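Local coordinates for protein Pyrsv_gp04 (Pyrobaculum spherical virus, PDB 2VXZ) that is of unknown function but probably acts as a viral transcriptional regulator that binds DNA through a winged-helix fold, at residues V83-T88 with P108-F113; S116-A121 with A125-F130; D15-L20 with G52-V57. All blocks are in the same frame, centred on the assembly; numbering follows the deposited sequence.

Interaction 1 (V83-T88 with P108-F113); sequences VERLVT and PQARKF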
loop_
_atom_site.group_PDB
_atom_site.type_symbol
_atom_site.label_atom_id
_atom_site.label_comp_id
_atom_site.label_asym_id
_atom_site.label_seq_id
_atom_site.Cartn_x
_atom_site.Cartn_y
_atom_site.Cartn_z
ATOM N N VAL A 83 -9.344 1.519 -7.335
ATOM C CA VAL A 83 -8.844 2.179 -8.547
ATOM C C VAL A 83 -9.897 2.092 -9.662
ATOM O O VAL A 83 -10.207 3.090 -10.316
ATOM C CB VAL A 83 -7.494 1.598 -9.032
ATOM C CG1 VAL A 83 -7.092 2.208 -10.405
ATOM C CG2 VAL A 83 -6.405 1.831 -7.982
ATOM N N GLU A 84 -10.462 0.913 -9.868
ATOM C CA GLU A 84 -11.407 0.729 -10.967
ATOM C C GLU A 84 -12.697 1.491 -10.734
ATOM O O GLU A 84 -13.301 1.982 -11.693
ATOM C CB GLU A 84 -11.677 -0.756 -11.206
ATOM C CG GLU A 84 -10.428 -1.486 -11.681
ATOM C CD GLU A 84 -10.746 -2.737 -12.413
ATOM O OE1 GLU A 84 -11.148 -3.714 -11.749
ATOM O OE2 GLU A 84 -10.611 -2.723 -13.662
ATOM N N ARG A 85 -13.112 1.625 -9.472
ATOM C CA ARG A 85 -14.283 2.464 -9.153
ATOM C C ARG A 85 -14.027 3.934 -9.513
ATOM O O ARG A 85 -14.888 4.606 -10.111
ATOM C CB ARG A 85 -14.678 2.347 -7.682
ATOM C CG ARG A 85 -15.902 3.190 -7.324
ATOM C CD ARG A 85 -16.335 3.012 -5.907
ATOM N NE ARG A 85 -15.284 3.402 -4.986
ATOM C CZ ARG A 85 -15.000 4.654 -4.627
ATOM N NH1 ARG A 85 -15.692 5.686 -5.092
ATOM N NH2 ARG A 85 -14.014 4.871 -3.778
ATOM N N LEU A 86 -12.857 4.435 -9.133
ATOM C CA LEU A 86 -12.496 5.817 -9.441
ATOM C C LEU A 86 -12.376 6.042 -10.958
ATOM O O LEU A 86 -12.754 7.103 -11.470
ATOM C CB LEU A 86 -11.205 6.213 -8.729
ATOM C CG LEU A 86 -11.227 6.211 -7.208
ATOM C CD1 LEU A 86 -9.801 6.433 -6.645
ATOM C CD2 LEU A 86 -12.221 7.229 -6.660
ATOM N N VAL A 87 -11.853 5.055 -11.672
ATOM C CA VAL A 87 -11.749 5.140 -13.135
ATOM C C VAL A 87 -13.133 5.148 -13.798
ATOM O O VAL A 87 -13.391 5.922 -14.734
ATOM C CB VAL A 87 -10.901 3.974 -13.694
ATOM C CG1 VAL A 87 -11.143 3.797 -15.189
ATOM C CG2 VAL A 87 -9.425 4.212 -13.393
ATOM N N THR A 88 -14.012 4.283 -13.311
ATOM C CA THR A 88 -15.361 4.164 -13.860
ATOM C C THR A 88 -16.153 5.437 -13.600
ATOM O O THR A 88 -16.754 5.988 -14.520
ATOM C CB THR A 88 -16.100 2.959 -13.268
ATOM O OG1 THR A 88 -15.427 1.757 -13.668
ATOM C CG2 THR A 88 -17.560 2.908 -13.745
ATOM N N PRO A 108 -13.536 10.493 -0.232
ATOM C CA PRO A 108 -13.439 10.047 1.156
ATOM C C PRO A 108 -13.239 8.545 1.362
ATOM O O PRO A 108 -12.434 8.160 2.201
ATOM C CB PRO A 108 -14.764 10.503 1.747
ATOM C CG PRO A 108 -15.105 11.729 0.949
ATOM C CD PRO A 108 -14.705 11.374 -0.426
ATOM N N GLN A 109 -13.964 7.722 0.609
ATOM C CA GLN A 109 -13.880 6.270 0.779
ATOM C C GLN A 109 -12.493 5.775 0.382
ATOM O O GLN A 109 -11.834 5.060 1.158
ATOM C CB GLN A 109 -14.967 5.538 -0.022
ATOM C CG GLN A 109 -14.770 4.021 -0.040
ATOM C CD GLN A 109 -15.894 3.282 -0.719
ATOM O OE1 GLN A 109 -17.064 3.445 -0.364
ATOM N NE2 GLN A 109 -15.545 2.431 -1.680
ATOM N N ALA A 110 -12.043 6.173 -0.808
ATOM C CA ALA A 110 -10.698 5.789 -1.282
ATOM C C ALA A 110 -9.614 6.305 -0.345
ATOM O O ALA A 110 -8.668 5.582 -0.022
ATOM C CB ALA A 110 -10.452 6.286 -2.730
ATOM N N ARG A 111 -9.744 7.545 0.111
ATOM C CA ARG A 111 -8.738 8.111 1.000
ATOM C C ARG A 111 -8.631 7.328 2.309
ATOM O O ARG A 111 -7.526 7.028 2.766
ATOM C CB ARG A 111 -9.037 9.587 1.308
ATOM C CG ARG A 111 -7.866 10.300 1.978
ATOM C CD ARG A 111 -8.204 11.704 2.445
ATOM N NE ARG A 111 -7.092 12.211 3.256
ATOM C CZ ARG A 111 -6.405 13.335 3.046
ATOM N NH1 ARG A 111 -6.722 14.188 2.071
ATOM N NH2 ARG A 111 -5.397 13.628 3.860
ATOM N N LYS A 112 -9.774 7.026 2.915
ATOM C CA LYS A 112 -9.824 6.224 4.142
ATOM C C LYS A 112 -9.178 4.858 3.937
ATOM O O LYS A 112 -8.394 4.413 4.769
ATOM C CB LYS A 112 -11.265 6.045 4.621
ATOM C CG LYS A 112 -11.398 5.245 5.914
ATOM C CD LYS A 112 -12.841 5.096 6.338
ATOM C CE LYS A 112 -13.037 3.952 7.344
ATOM N NZ LYS A 112 -12.454 4.267 8.672
ATOM N N PHE A 113 -9.517 4.202 2.836
ATOM C CA PHE A 113 -8.972 2.882 2.534
ATOM C C PHE A 113 -7.457 2.920 2.364
ATOM O O PHE A 113 -6.723 2.205 3.042
ATOM C CB PHE A 113 -9.627 2.311 1.286
ATOM C CG PHE A 113 -9.093 0.965 0.887
ATOM C CD1 PHE A 113 -9.349 -0.152 1.662
ATOM C CD2 PHE A 113 -8.330 0.818 -0.257
ATOM C CE1 PHE A 113 -8.850 -1.399 1.288
ATOM C CE2 PHE A 113 -7.841 -0.423 -0.631
ATOM C CZ PHE A 113 -8.088 -1.518 0.142
#
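Two helices of the helical C-terminal region, 69-89 and 108-115, face each other here through Arg85 and Leu86 on one side and Gln109 and Ala110 on the other. They run nearly antiparallel, at 158°, with the local axes 11.0 Å apart. Such spacing leaves the bridging to side chains. The Arg85 chain leaves its helix extended and bends at chi3 (60°), which brings the guanidinium to the start of helix 108-115. The amide carbon CD of Gln109 lies over one guanidinium face, and the two planes are 59° apart. Arg85 NE and Gln109 NE2 come within 3.5 Å, but both are donors and do not bond. Each side chain turns instead to Glu82: Arg85 NH2 forms a salt bridge with OE1, and Gln109 NE2 a hydrogen bond with OE2. Arg85 NH2 also pairs with Asp107 OD2, the atom that accepts the Ala110 N-H. This N lies at the guanidinium edge, 3.8 Å from Arg85 NH2. Deeper in, Leu86 CD1 meets Ala110 CB at 4.0 Å. This is side-chain packing between two nearly antiparallel helices of a helical cluster, with Leu103 and Ile104 of helix 97-106 closing in on Leu86.

Interaction 2 (S116-A121 with A125-F130); sequences SIIPIA and AIILSF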
loop_
_atom_site.group_PDB
_atom_site.type_symbol
_atom_site.label_atom_id
_atom_site.label_comp_id
_atom_site.label_asym_id
_atom_site.label_seq_id
_atom_site.Cartn_x
_atom_site.Cartn_y
_atom_site.Cartn_z
ATOM N N SER A 116 -5.201 3.720 5.416
ATOM C CA SER A 116 -5.062 2.603 6.358
ATOM C C SER A 116 -4.007 1.575 5.914
ATOM O O SER A 116 -3.748 0.600 6.638
ATOM C CB SER A 116 -6.416 1.928 6.609
ATOM O OG SER A 116 -6.888 1.232 5.466
ATOM N N ILE A 117 -3.405 1.782 4.741
ATOM C CA ILE A 117 -2.354 0.909 4.197
ATOM C C ILE A 117 -0.976 1.593 4.205
ATOM O O ILE A 117 0.041 0.973 4.508
ATOM C CB ILE A 117 -2.660 0.521 2.715
ATOM C CG1 ILE A 117 -4.036 -0.141 2.580
ATOM C CG2 ILE A 117 -1.554 -0.405 2.139
ATOM C CD1 ILE A 117 -4.527 -0.298 1.125
ATOM N N ILE A 118 -0.958 2.865 3.822
ATOM C CA ILE A 118 0.274 3.588 3.554
ATOM C C ILE A 118 -0.003 5.070 3.763
ATOM O O ILE A 118 -1.128 5.514 3.546
ATOM C CB ILE A 118 0.753 3.334 2.103
ATOM C CG1 ILE A 118 2.134 3.953 1.857
ATOM C CG2 ILE A 118 -0.278 3.865 1.097
ATOM C CD1 ILE A 118 2.835 3.387 0.628
ATOM N N PRO A 119 0.985 5.829 4.260
ATOM C CA PRO A 119 0.807 7.283 4.258
ATOM C C PRO A 119 0.542 7.812 2.845
ATOM O O PRO A 119 1.311 7.517 1.922
ATOM C CB PRO A 119 2.143 7.788 4.806
ATOM C CG PRO A 119 2.596 6.672 5.708
ATOM C CD PRO A 119 2.255 5.448 4.905
ATOM N N ILE A 120 -0.579 8.516 2.675
ATOM C CA ILE A 120 -1.045 8.932 1.348
ATOM C C ILE A 120 -1.345 10.442 1.233
ATOM O O ILE A 120 -1.549 10.940 0.125
ATOM C CB ILE A 120 -2.322 8.101 0.962
ATOM C CG1 ILE A 120 -2.562 8.042 -0.553
ATOM C CG2 ILE A 120 -3.546 8.630 1.686
ATOM C CD1 ILE A 120 -2.110 6.772 -1.209
ATOM N N ALA A 121 -1.345 11.172 2.351
ATOM C CA ALA A 121 -1.841 12.558 2.366
ATOM C C ALA A 121 -1.127 13.457 1.362
ATOM O O ALA A 121 -1.759 14.292 0.716
ATOM C CB ALA A 121 -1.722 13.160 3.769
ATOM N N ALA A 125 7.390 11.224 -3.805
ATOM C CA ALA A 125 8.001 10.268 -4.735
ATOM C C ALA A 125 7.614 8.842 -4.354
ATOM O O ALA A 125 7.318 8.020 -5.213
ATOM C CB ALA A 125 9.517 10.410 -4.726
ATOM N N ILE A 126 7.628 8.563 -3.053
ATOM C CA ILE A 126 7.297 7.240 -2.538
ATOM C C ILE A 126 5.886 6.819 -2.891
ATOM O O ILE A 126 5.690 5.717 -3.408
ATOM C CB ILE A 126 7.486 7.166 -1.010
ATOM C CG1 ILE A 126 8.976 7.226 -0.678
ATOM C CG2 ILE A 126 6.855 5.875 -0.441
ATOM C CD1 ILE A 126 9.262 7.416 0.804
ATOM N N ILE A 127 4.902 7.673 -2.624
ATOM C CA ILE A 127 3.526 7.292 -2.916
ATOM C C ILE A 127 3.281 7.212 -4.427
ATOM O O ILE A 127 2.513 6.366 -4.882
ATOM C CB ILE A 127 2.483 8.204 -2.224
ATOM C CG1 ILE A 127 1.089 7.547 -2.234
ATOM C CG2 ILE A 127 2.402 9.527 -2.921
ATOM C CD1 ILE A 127 1.011 6.168 -1.577
ATOM N N LEU A 128 3.940 8.058 -5.211
ATOM C CA LEU A 128 3.803 7.950 -6.663
ATOM C C LEU A 128 4.339 6.611 -7.198
ATOM O O LEU A 128 3.735 5.993 -8.072
ATOM C CB LEU A 128 4.480 9.125 -7.362
ATOM C CG LEU A 128 3.770 10.471 -7.165
ATOM C CD1 LEU A 128 4.571 11.605 -7.746
ATOM C CD2 LEU A 128 2.367 10.418 -7.793
ATOM N N SER A 129 5.467 6.162 -6.657
ATOM C CA SER A 129 6.044 4.877 -7.038
ATOM C C SER A 129 5.115 3.720 -6.647
ATOM O O SER A 129 4.943 2.759 -7.402
ATOM C CB SER A 129 7.421 4.725 -6.376
ATOM O OG SER A 129 8.067 3.531 -6.774
ATOM N N PHE A 130 4.513 3.824 -5.462
ATOM C CA PHE A 130 3.562 2.828 -4.972
ATOM C C PHE A 130 2.350 2.756 -5.907
ATOM O O PHE A 130 1.944 1.683 -6.341
ATOM C CB PHE A 130 3.117 3.194 -3.552
ATOM C CG PHE A 130 2.059 2.292 -2.980
ATOM C CD1 PHE A 130 2.413 1.138 -2.295
ATOM C CD2 PHE A 130 0.715 2.605 -3.097
ATOM C CE1 PHE A 130 1.442 0.308 -1.745
ATOM C CE2 PHE A 130 -0.248 1.794 -2.549
ATOM C CZ PHE A 130 0.110 0.637 -1.872
#
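The Phe130 ring carries the CD1 methyl of Ile118 over one face, 3.7 Å above its plane and offset toward the rim. This is a CH-pi contact, with CD1 4.0 Å from the ring centroid and 23° off the normal. The second methyl of Ile118, CG2, lies near Phe130 CE2. Ile117 CG2 comes up to Phe130 CZ from an oblique direction at 4.5 Å. The ring of Phe59 also meets that of Phe130, and Val62 and Met79 add further contacts with it.

Ile118 reaches the ring because its CG1 branch stands opposite the backbone N (chi1 -173°), which sends CD1 to the aromatic face. The two side chains slide past each other in opposite directions. Ile118 CG2 meets the CD1 methyl of Ile127 at 3.8 Å. Pro119 O lies at the same distance, 3.8 Å, from Ile127 CD1. A third partner of this methyl is Ile120 CD1, but the separation of 3.2 Å is tighter than usual for two carbons. The chi2 of Ile120 is 100°, away from a staggered value, so the exact placing of its tip is doubtful.

The segment 116-121 belongs to the loop that joins helix 108-115 to helix 125-139. It folds back against the first turns of the second helix. Ile117 also forms backbone hydrogen bonds with Thr26, tying the loop to strand 25-26, and Ile120 O accepts a bond from His101. Those polar links run to other parts of the fold. Between the two segments themselves the contact is made mainly by aliphatic side chains and one aromatic ring, with Pro119 O a polar atom lying against them. It is largely buried and should therefore depend on shape fit and on exclusion of water.

Interaction 3 (D15-L20 with G52-V57); sequences DILALL and GRVTRV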
loop_
_atom_site.group_PDB
_atom_site.type_symbol
_atom_site.label_atom_id
_atom_site.label_comp_id
_atom_site.label_asym_id
_atom_site.label_seq_id
_atom_site.Cartn_x
_atom_site.Cartn_y
_atom_site.Cartn_z
ATOM N N ASP A 15 1.320 -5.392 19.569
ATOM C CA ASP A 15 0.724 -4.230 18.931
ATOM C C ASP A 15 0.797 -4.264 17.408
ATOM O O ASP A 15 -0.170 -3.897 16.751
ATOM C CB ASP A 15 1.352 -2.940 19.448
ATOM C CG ASP A 15 1.001 -2.658 20.913
ATOM O OD1 ASP A 15 0.141 -3.343 21.506
ATOM O OD2 ASP A 15 1.619 -1.751 21.469
ATOM N N ILE A 16 1.912 -4.730 16.850
ATOM C CA ILE A 16 2.054 -4.791 15.391
ATOM C C ILE A 16 1.053 -5.810 14.838
ATOM O O ILE A 16 0.347 -5.539 13.871
ATOM C CB ILE A 16 3.495 -5.155 14.970
ATOM C CG1 ILE A 16 4.457 -4.011 15.307
ATOM C CG2 ILE A 16 3.572 -5.439 13.458
ATOM C CD1 ILE A 16 5.943 -4.395 15.170
ATOM N N LEU A 17 0.982 -6.978 15.466
ATOM C CA LEU A 17 0.036 -8.013 15.025
ATOM C C LEU A 17 -1.417 -7.525 15.104
ATOM O O LEU A 17 -2.226 -7.794 14.210
ATOM C CB LEU A 17 0.234 -9.293 15.832
ATOM C CG LEU A 17 1.554 -10.031 15.552
ATOM C CD1 LEU A 17 1.689 -11.255 16.468
ATOM C CD2 LEU A 17 1.693 -10.444 14.084
ATOM N N ALA A 18 -1.733 -6.779 16.159
ATOM C CA ALA A 18 -3.077 -6.201 16.304
ATOM C C ALA A 18 -3.384 -5.203 15.192
ATOM O O ALA A 18 -4.472 -5.218 14.612
ATOM C CB ALA A 18 -3.208 -5.535 17.635
ATOM N N LEU A 19 -2.424 -4.328 14.907
ATOM C CA LEU A 19 -2.563 -3.332 13.848
ATOM C C LEU A 19 -2.816 -4.010 12.496
ATOM O O LEU A 19 -3.625 -3.541 11.707
ATOM C CB LEU A 19 -1.306 -2.455 13.795
ATOM C CG LEU A 19 -1.282 -1.122 13.063
ATOM C CD1 LEU A 19 -2.409 -0.218 13.532
ATOM C CD2 LEU A 19 0.086 -0.428 13.240
ATOM N N LEU A 20 -2.124 -5.119 12.242
ATOM C CA LEU A 20 -2.300 -5.873 10.997
ATOM C C LEU A 20 -3.573 -6.718 10.891
ATOM O O LEU A 20 -3.899 -7.189 9.800
ATOM C CB LEU A 20 -1.095 -6.785 10.756
ATOM C CG LEU A 20 0.232 -6.060 10.557
ATOM C CD1 LEU A 20 1.355 -7.070 10.509
ATOM C CD2 LEU A 20 0.203 -5.179 9.299
ATOM N N GLY A 52 7.259 -16.712 11.717
ATOM C CA GLY A 52 6.212 -17.134 10.785
ATOM C C GLY A 52 4.901 -16.355 10.888
ATOM O O GLY A 52 3.919 -16.718 10.235
ATOM N N ARG A 53 4.892 -15.275 11.668
ATOM C CA ARG A 53 3.654 -14.520 11.968
ATOM C C ARG A 53 3.301 -13.454 10.939
ATOM O O ARG A 53 2.144 -13.036 10.854
ATOM C CB ARG A 53 3.751 -13.840 13.336
ATOM C CG ARG A 53 3.966 -14.771 14.523
ATOM C CD ARG A 53 2.841 -15.794 14.690
ATOM N NE ARG A 53 1.510 -15.207 14.888
ATOM C CZ ARG A 53 0.932 -14.971 16.072
ATOM N NH1 ARG A 53 1.565 -15.227 17.210
ATOM N NH2 ARG A 53 -0.295 -14.461 16.121
ATOM N N VAL A 54 4.285 -12.987 10.182
ATOM C CA VAL A 54 4.020 -12.062 9.089
ATOM C C VAL A 54 4.817 -12.453 7.865
ATOM O O VAL A 54 5.766 -13.248 7.948
ATOM C CB VAL A 54 4.372 -10.597 9.441
ATOM C CG1 VAL A 54 3.624 -10.133 10.674
ATOM C CG2 VAL A 54 5.891 -10.436 9.613
ATOM N N THR A 55 4.415 -11.883 6.733
ATOM C CA THR A 55 5.135 -11.999 5.477
ATOM C C THR A 55 5.397 -10.593 4.953
ATOM O O THR A 55 4.538 -9.723 5.070
ATOM C CB THR A 55 4.295 -12.743 4.401
ATOM O OG1 THR A 55 3.746 -13.945 4.953
ATOM C CG2 THR A 55 5.158 -13.082 3.205
ATOM N N ARG A 56 6.570 -10.373 4.370
ATOM C CA ARG A 56 6.873 -9.102 3.715
ATOM C C ARG A 56 6.737 -9.290 2.226
ATOM O O ARG A 56 7.376 -10.162 1.657
ATOM C CB ARG A 56 8.295 -8.639 4.026
ATOM C CG ARG A 56 8.520 -8.269 5.466
ATOM C CD ARG A 56 9.969 -7.861 5.702
ATOM N NE ARG A 56 10.223 -6.491 5.265
ATOM C CZ ARG A 56 10.988 -6.128 4.236
ATOM N NH1 ARG A 56 11.607 -7.020 3.476
ATOM N NH2 ARG A 56 11.129 -4.839 3.963
ATOM N N VAL A 57 5.895 -8.477 1.603
ATOM C CA VAL A 57 5.694 -8.529 0.173
ATOM C C VAL A 57 6.171 -7.231 -0.448
ATOM O O VAL A 57 5.716 -6.145 -0.078
ATOM C CB VAL A 57 4.216 -8.772 -0.163
ATOM C CG1 VAL A 57 4.012 -8.828 -1.670
ATOM C CG2 VAL A 57 3.754 -10.061 0.487
#
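In Leu17 the CG atom sits beside the backbone N (chi1 -69°), and this points the branch at the segment 52-57, where both methyls find partners. Arg53 bends at both chi2 (-60°) and chi3 (-59°), and the curled chain swings its guanidinium over Leu17, on the exposed side of the contact. The CD1 methyl of Leu17 rests on one face of that group, over its centre and 3.7 Å above the plane. The two side chains cross at about a right angle. The other methyl, Leu17 CD2, lies 3.9 Å from Val54 CG1 and also nears Arg53 CB. The order helix 7-20, strand 25-26, helices 27-34 and 38-50, strands 55-59 and 62-66 is that of a winged helix-turn-helix domain. The contact packs the first helix of this domain against the link from helix 38-50 to strand 55-59. Helix 38-50 ends in a Schellman motif at Gly52, whose positive phi turns the chain before Arg53. Val54 CG1 then reaches Leu20 CD1 at 3.8 Å, both residues being buried. Val54 and Leu20 both also touch Val65 of strand 62-66, and Val54 touches Leu48 of helix 38-50.

Overall arrangement
Along the chain the contacts come in series: interaction 3, then interaction 1, then interaction 2. Interaction 3 belongs to the N-terminal part, whose topology is that of a winged helix. Interactions 1 and 2 lie in the helical C-terminal part. Their centres are 14 Å apart, and they touch where Arg111 packs on Ala121. Interactions 1 and 3 sit on opposite sides of the chain's centre, with centres 25 Å apart. Interaction 2 is the most central, 19 Å from interaction 3 between centres. Helix 69-89 relates all three: it carries 83-88, its Leu75 touches Ile117, and its Met69 touches Thr55. It thus ties the presumed DNA-binding part directly to the C-terminal helices.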